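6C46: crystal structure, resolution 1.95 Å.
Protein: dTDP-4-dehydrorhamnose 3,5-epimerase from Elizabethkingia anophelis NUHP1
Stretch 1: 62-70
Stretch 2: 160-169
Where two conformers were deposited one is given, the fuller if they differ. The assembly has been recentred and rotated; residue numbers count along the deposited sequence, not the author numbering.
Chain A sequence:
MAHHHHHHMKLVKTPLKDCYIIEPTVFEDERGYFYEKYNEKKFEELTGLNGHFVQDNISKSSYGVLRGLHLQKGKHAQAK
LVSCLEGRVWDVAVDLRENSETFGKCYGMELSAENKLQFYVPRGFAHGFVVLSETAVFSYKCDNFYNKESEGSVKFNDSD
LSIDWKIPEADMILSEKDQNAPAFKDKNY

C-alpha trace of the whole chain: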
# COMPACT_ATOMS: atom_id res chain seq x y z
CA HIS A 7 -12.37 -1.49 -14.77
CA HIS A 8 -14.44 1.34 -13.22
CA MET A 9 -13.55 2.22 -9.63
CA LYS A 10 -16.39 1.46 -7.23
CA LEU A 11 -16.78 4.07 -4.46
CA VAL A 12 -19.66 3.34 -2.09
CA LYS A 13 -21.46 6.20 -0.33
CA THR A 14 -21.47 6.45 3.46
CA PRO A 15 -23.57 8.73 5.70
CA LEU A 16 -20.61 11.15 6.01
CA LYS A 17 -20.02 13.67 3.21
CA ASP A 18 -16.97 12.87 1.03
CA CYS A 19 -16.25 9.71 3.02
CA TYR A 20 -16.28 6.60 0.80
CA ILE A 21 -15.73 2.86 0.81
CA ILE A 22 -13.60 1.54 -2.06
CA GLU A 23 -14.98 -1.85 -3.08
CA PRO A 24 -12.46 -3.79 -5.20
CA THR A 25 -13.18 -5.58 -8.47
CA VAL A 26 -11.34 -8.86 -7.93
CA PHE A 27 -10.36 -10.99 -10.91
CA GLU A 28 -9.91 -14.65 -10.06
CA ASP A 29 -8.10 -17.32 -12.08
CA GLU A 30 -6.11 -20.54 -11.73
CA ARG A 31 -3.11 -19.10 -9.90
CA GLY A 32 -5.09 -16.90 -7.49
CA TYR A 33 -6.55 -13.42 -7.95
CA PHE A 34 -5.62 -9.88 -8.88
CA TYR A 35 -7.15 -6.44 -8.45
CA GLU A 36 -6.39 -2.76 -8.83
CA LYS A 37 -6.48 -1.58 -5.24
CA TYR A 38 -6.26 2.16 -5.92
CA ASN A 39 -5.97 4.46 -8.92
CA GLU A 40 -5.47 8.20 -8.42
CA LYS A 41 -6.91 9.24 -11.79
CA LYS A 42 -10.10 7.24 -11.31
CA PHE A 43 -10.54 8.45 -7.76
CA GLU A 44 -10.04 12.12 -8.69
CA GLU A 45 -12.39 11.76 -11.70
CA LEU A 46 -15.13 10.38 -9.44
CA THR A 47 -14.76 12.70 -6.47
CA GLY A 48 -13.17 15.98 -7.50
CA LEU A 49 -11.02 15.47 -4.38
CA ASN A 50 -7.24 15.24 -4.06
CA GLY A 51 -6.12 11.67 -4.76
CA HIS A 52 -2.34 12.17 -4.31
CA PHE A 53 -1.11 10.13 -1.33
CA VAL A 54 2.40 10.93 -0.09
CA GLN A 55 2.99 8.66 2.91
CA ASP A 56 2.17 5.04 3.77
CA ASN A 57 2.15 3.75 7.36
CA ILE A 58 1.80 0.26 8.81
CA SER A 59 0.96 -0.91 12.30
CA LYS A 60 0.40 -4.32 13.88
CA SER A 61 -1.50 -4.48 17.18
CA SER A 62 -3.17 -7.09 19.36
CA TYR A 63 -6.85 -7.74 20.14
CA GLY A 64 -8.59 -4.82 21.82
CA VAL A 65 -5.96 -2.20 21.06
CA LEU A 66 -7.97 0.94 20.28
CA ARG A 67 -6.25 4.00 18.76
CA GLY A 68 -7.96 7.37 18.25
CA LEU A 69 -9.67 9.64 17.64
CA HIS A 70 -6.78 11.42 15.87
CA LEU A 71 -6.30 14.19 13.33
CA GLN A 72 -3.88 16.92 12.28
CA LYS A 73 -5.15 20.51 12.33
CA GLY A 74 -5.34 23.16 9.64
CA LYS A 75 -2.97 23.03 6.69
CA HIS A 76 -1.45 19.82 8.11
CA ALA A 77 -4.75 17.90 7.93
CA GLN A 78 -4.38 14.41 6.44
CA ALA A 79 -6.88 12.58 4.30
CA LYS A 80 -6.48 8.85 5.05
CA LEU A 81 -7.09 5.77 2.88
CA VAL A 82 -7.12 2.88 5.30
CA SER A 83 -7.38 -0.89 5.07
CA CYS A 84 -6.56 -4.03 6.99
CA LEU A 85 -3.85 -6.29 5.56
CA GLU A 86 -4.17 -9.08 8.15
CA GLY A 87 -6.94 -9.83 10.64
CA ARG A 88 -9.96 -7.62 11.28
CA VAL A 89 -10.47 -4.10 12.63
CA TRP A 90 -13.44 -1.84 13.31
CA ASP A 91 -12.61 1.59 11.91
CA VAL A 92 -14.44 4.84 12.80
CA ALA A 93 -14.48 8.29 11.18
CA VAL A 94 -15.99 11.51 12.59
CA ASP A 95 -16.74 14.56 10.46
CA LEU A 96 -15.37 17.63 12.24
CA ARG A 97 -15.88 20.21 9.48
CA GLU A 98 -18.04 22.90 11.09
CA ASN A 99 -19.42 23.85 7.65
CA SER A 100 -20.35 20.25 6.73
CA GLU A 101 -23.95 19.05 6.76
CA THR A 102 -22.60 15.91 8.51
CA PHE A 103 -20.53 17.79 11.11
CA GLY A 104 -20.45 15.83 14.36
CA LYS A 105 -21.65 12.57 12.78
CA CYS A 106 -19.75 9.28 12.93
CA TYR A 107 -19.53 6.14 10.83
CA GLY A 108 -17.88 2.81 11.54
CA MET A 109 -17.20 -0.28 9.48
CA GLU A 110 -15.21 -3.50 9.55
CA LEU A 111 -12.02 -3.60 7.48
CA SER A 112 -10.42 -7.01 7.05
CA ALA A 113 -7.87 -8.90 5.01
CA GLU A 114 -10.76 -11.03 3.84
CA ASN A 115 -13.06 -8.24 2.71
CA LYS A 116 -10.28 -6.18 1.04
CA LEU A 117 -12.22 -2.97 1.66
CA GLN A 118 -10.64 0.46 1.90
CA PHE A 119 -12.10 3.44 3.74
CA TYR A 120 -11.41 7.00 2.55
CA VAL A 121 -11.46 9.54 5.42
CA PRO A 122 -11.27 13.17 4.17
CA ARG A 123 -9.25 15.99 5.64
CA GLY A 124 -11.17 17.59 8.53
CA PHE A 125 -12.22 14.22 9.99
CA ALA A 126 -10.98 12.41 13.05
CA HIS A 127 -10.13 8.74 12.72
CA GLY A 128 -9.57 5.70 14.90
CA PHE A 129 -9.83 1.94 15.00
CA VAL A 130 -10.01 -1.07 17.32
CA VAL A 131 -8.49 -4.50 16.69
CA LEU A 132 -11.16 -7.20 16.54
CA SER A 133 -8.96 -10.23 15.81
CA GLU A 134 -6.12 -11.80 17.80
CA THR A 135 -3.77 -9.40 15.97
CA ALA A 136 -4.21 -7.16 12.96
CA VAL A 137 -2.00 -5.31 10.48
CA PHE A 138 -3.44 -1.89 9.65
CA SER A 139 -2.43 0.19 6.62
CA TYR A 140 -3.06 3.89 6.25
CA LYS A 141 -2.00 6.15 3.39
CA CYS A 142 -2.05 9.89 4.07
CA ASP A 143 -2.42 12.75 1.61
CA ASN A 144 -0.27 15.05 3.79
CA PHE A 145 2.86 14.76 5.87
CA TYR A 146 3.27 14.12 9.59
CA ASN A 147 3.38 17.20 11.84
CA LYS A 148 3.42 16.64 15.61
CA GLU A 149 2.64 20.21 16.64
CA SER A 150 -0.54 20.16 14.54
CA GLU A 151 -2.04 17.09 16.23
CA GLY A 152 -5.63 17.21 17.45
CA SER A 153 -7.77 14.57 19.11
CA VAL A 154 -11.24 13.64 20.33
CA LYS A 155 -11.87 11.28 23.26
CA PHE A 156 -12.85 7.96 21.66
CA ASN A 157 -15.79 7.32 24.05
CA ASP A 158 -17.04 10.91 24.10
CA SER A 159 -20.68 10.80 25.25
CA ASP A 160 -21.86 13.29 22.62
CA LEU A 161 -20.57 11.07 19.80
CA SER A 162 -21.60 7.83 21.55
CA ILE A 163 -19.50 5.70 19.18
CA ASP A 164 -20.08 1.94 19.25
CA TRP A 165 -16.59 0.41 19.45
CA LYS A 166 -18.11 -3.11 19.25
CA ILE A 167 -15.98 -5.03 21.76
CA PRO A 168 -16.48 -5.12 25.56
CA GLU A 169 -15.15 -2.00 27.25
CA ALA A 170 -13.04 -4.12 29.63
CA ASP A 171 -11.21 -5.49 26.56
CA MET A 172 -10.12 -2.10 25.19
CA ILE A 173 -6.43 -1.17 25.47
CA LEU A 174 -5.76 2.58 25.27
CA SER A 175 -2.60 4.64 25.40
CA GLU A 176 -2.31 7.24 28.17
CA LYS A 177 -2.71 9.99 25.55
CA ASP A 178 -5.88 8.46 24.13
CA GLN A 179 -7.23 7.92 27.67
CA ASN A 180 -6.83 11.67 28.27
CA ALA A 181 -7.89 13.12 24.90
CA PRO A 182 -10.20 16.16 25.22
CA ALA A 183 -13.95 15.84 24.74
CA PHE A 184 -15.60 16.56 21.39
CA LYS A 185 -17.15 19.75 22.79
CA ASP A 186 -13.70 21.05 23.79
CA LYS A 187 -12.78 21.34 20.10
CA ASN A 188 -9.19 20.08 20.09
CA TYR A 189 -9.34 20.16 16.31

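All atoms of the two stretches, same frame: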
# COMPACT_ATOMS: atom_id res chain seq x y z
N SER A 62 -2.48 -5.92 18.86
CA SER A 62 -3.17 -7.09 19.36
C SER A 62 -4.63 -6.77 19.66
O SER A 62 -5.04 -5.61 19.73
CB SER A 62 -2.47 -7.64 20.60
OG SER A 62 -1.11 -7.88 20.31
N TYR A 63 -5.42 -7.84 19.87
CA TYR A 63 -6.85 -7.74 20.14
C TYR A 63 -7.16 -6.66 21.18
O TYR A 63 -6.57 -6.64 22.26
CB TYR A 63 -7.40 -9.09 20.64
CG TYR A 63 -8.80 -8.93 21.18
CD1 TYR A 63 -9.07 -9.03 22.55
CD2 TYR A 63 -9.84 -8.60 20.32
CE1 TYR A 63 -10.37 -8.83 23.04
CE2 TYR A 63 -11.13 -8.40 20.79
CZ TYR A 63 -11.39 -8.51 22.14
OH TYR A 63 -12.69 -8.31 22.57
N GLY A 64 -8.10 -5.79 20.86
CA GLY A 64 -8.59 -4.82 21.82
C GLY A 64 -7.83 -3.52 21.84
O GLY A 64 -8.30 -2.53 22.42
N VAL A 65 -6.66 -3.47 21.21
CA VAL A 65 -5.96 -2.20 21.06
C VAL A 65 -6.85 -1.25 20.28
O VAL A 65 -7.33 -1.58 19.18
CB VAL A 65 -4.60 -2.40 20.40
CG1 VAL A 65 -4.04 -1.05 19.95
CG2 VAL A 65 -3.63 -3.11 21.41
N LEU A 66 -7.11 -0.08 20.86
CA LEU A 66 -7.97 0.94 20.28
C LEU A 66 -7.17 2.23 20.20
O LEU A 66 -6.64 2.68 21.22
CB LEU A 66 -9.23 1.12 21.13
CG LEU A 66 -10.44 1.89 20.56
CD1 LEU A 66 -11.67 1.56 21.37
CD2 LEU A 66 -10.21 3.40 20.53
N ARG A 67 -7.02 2.78 18.99
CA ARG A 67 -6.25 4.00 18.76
C ARG A 67 -7.16 5.07 18.18
O ARG A 67 -7.82 4.83 17.17
CB ARG A 67 -5.08 3.74 17.80
CG ARG A 67 -4.08 2.68 18.30
CD ARG A 67 -2.77 3.31 18.74
NE ARG A 67 -1.77 2.32 19.14
CZ ARG A 67 -1.36 2.14 20.39
NH1 ARG A 67 -1.86 2.89 21.37
NH2 ARG A 67 -0.44 1.22 20.67
N GLY A 68 -7.18 6.26 18.79
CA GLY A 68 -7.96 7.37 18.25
C GLY A 68 -8.62 8.19 19.35
O GLY A 68 -8.36 7.93 20.53
N LEU A 69 -9.45 9.18 19.01
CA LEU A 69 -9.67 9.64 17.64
C LEU A 69 -8.62 10.69 17.33
O LEU A 69 -8.44 11.60 18.13
CB LEU A 69 -11.09 10.22 17.51
CG LEU A 69 -12.18 9.17 17.75
CD1 LEU A 69 -13.50 9.84 18.15
CD2 LEU A 69 -12.35 8.29 16.48
N HIS A 70 -7.94 10.59 16.17
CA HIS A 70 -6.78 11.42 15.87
C HIS A 70 -6.98 12.22 14.60
O HIS A 70 -7.68 11.79 13.68
CB HIS A 70 -5.51 10.56 15.68
CG HIS A 70 -5.13 9.76 16.89
ND1 HIS A 70 -4.48 8.55 16.80
CD2 HIS A 70 -5.30 10.00 18.21
CE1 HIS A 70 -4.26 8.07 18.02
NE2 HIS A 70 -4.75 8.94 18.89
N ASP A 160 -21.10 12.65 23.68
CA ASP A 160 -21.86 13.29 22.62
C ASP A 160 -21.82 12.47 21.33
O ASP A 160 -22.84 12.33 20.65
CB ASP A 160 -21.35 14.71 22.35
CG ASP A 160 -21.67 15.68 23.49
OD1 ASP A 160 -22.66 15.46 24.22
OD2 ASP A 160 -20.97 16.69 23.64
N LEU A 161 -20.66 11.88 21.00
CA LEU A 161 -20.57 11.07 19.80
C LEU A 161 -21.18 9.69 20.00
O LEU A 161 -21.75 9.12 19.06
CB LEU A 161 -19.12 10.92 19.37
CG LEU A 161 -18.40 12.24 19.11
CD1 LEU A 161 -16.98 11.96 18.63
CD2 LEU A 161 -19.19 13.06 18.08
N SER A 162 -21.05 9.15 21.20
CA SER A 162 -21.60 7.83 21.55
C SER A 162 -21.23 6.77 20.50
O SER A 162 -22.09 6.04 20.00
CB SER A 162 -23.11 7.92 21.75
OG SER A 162 -23.63 6.72 22.29
N ILE A 163 -19.94 6.68 20.17
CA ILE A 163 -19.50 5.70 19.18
C ILE A 163 -19.59 4.29 19.74
O ILE A 163 -19.20 4.03 20.89
CB ILE A 163 -18.07 6.02 18.72
CG1 ILE A 163 -18.05 7.37 18.00
CG2 ILE A 163 -17.51 4.89 17.83
CD1 ILE A 163 -16.65 7.96 17.91
N ASP A 164 -20.09 3.36 18.93
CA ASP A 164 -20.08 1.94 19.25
C ASP A 164 -18.75 1.34 18.81
O ASP A 164 -18.51 1.15 17.61
CB ASP A 164 -21.25 1.24 18.56
CG ASP A 164 -21.35 -0.24 18.89
OD1 ASP A 164 -20.52 -0.75 19.67
OD2 ASP A 164 -22.29 -0.89 18.39
N TRP A 165 -17.88 1.00 19.77
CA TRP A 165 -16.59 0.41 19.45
C TRP A 165 -16.63 -1.11 19.47
O TRP A 165 -15.58 -1.75 19.45
CB TRP A 165 -15.51 0.95 20.40
CG TRP A 165 -15.17 2.38 20.11
CD1 TRP A 165 -15.64 3.50 20.75
CD2 TRP A 165 -14.30 2.87 19.07
NE1 TRP A 165 -15.11 4.63 20.18
CE2 TRP A 165 -14.29 4.27 19.16
CE3 TRP A 165 -13.52 2.24 18.09
CZ2 TRP A 165 -13.52 5.06 18.29
CZ3 TRP A 165 -12.77 3.03 17.22
CH2 TRP A 165 -12.78 4.42 17.33
N LYS A 166 -17.83 -1.70 19.53
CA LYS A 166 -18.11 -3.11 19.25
C LYS A 166 -17.68 -4.12 20.31
O LYS A 166 -18.44 -5.02 20.64
CB LYS A 166 -17.49 -3.53 17.90
CG LYS A 166 -17.91 -2.64 16.73
CD LYS A 166 -19.41 -2.49 16.64
CE LYS A 166 -20.02 -3.37 15.57
NZ LYS A 166 -21.41 -2.92 15.30
N ILE A 167 -16.47 -4.00 20.84
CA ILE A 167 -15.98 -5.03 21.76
C ILE A 167 -16.29 -4.61 23.19
O ILE A 167 -16.63 -3.43 23.42
CB ILE A 167 -14.48 -5.28 21.55
CG1 ILE A 167 -13.67 -4.08 22.04
CG2 ILE A 167 -14.21 -5.61 20.05
CD1 ILE A 167 -12.15 -4.30 22.06
N PRO A 168 -16.22 -5.51 24.17
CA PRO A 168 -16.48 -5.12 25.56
C PRO A 168 -15.50 -4.06 26.01
O PRO A 168 -14.32 -4.09 25.65
CB PRO A 168 -16.29 -6.43 26.34
CG PRO A 168 -16.52 -7.50 25.34
CD PRO A 168 -15.99 -6.97 24.05
N GLU A 169 -16.00 -3.11 26.79
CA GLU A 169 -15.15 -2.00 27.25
C GLU A 169 -13.97 -2.50 28.07
O GLU A 169 -12.88 -1.92 27.99
CB GLU A 169 -15.99 -1.00 28.06
CG GLU A 169 -17.00 -0.26 27.21
CD GLU A 169 -17.85 0.71 28.02
OE1 GLU A 169 -17.75 0.71 29.27
OE2 GLU A 169 -18.61 1.48 27.41

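How do the two backbones lie against each other? Stretch 1 begins with a type II beta turn from Ser-62 to Val-65, closed by a hydrogen bond from Val-65 N to Ser-62 O (3.1 Å), and runs on as a strand. Stretch 2 has no regular helix or strand and passes in the reverse direction: Gly-64 lies nearest Ile-167, Leu-66 nearest Trp-165 and Leu-69 nearest Ile-163. The CA atoms of Gly-64 and Ile-167 are 7.4 Å apart, those of Leu-69 and Ile-163 10.7 Å, so the chains diverge. No hydrogen bond crosses the gap; side chains fill it.

What does the indole of Trp-165 do? It offers two surfaces to two leucines. Leu-66 sits over one face, with Leu-66 CD2 4.1 Å from the centroid of the six-membered ring of Trp-165 and only 4° off its normal, a CH-pi contact in which a methyl group meets the pi cloud. Leu-69 packs at the ring edge, its CD2 3.9 Å from Trp-165 CZ2. The indole nitrogen NE1 is hydrogen-bonded elsewhere in the structure.

Which purely aliphatic contacts extend this packing? Leu-69 CD1 lies 3.7 Å from Ile-163 CD1 and 4.1 Å from Leu-161 CD1. These methyl groups attract by dispersion and gain from the exclusion of water.

How is the turn end held? Ile-167 CD1 comes within 3.6 Å of Gly-64 CA, close to bare backbone. The backbone angles of Gly-64 by themselves call for glycine, since a CB would jam against the carbonyl O of Tyr-63. Tyr-63 adds its ring obliquely, CE2 4.2 Å from Ile-167 CG2, while its OH lies 3.9 Å from Pro-168 CD.

Where are the hydrogen bonds of stretch 2? Lys-166 N donates to Asp-164 OD1 (2.9 Å), tying the Asp-164 side chain to the backbone of Lys-166, and Ile-167 N donates to Trp-165 O (2.8 Å), bracing the bend between Trp-165 and Ile-167.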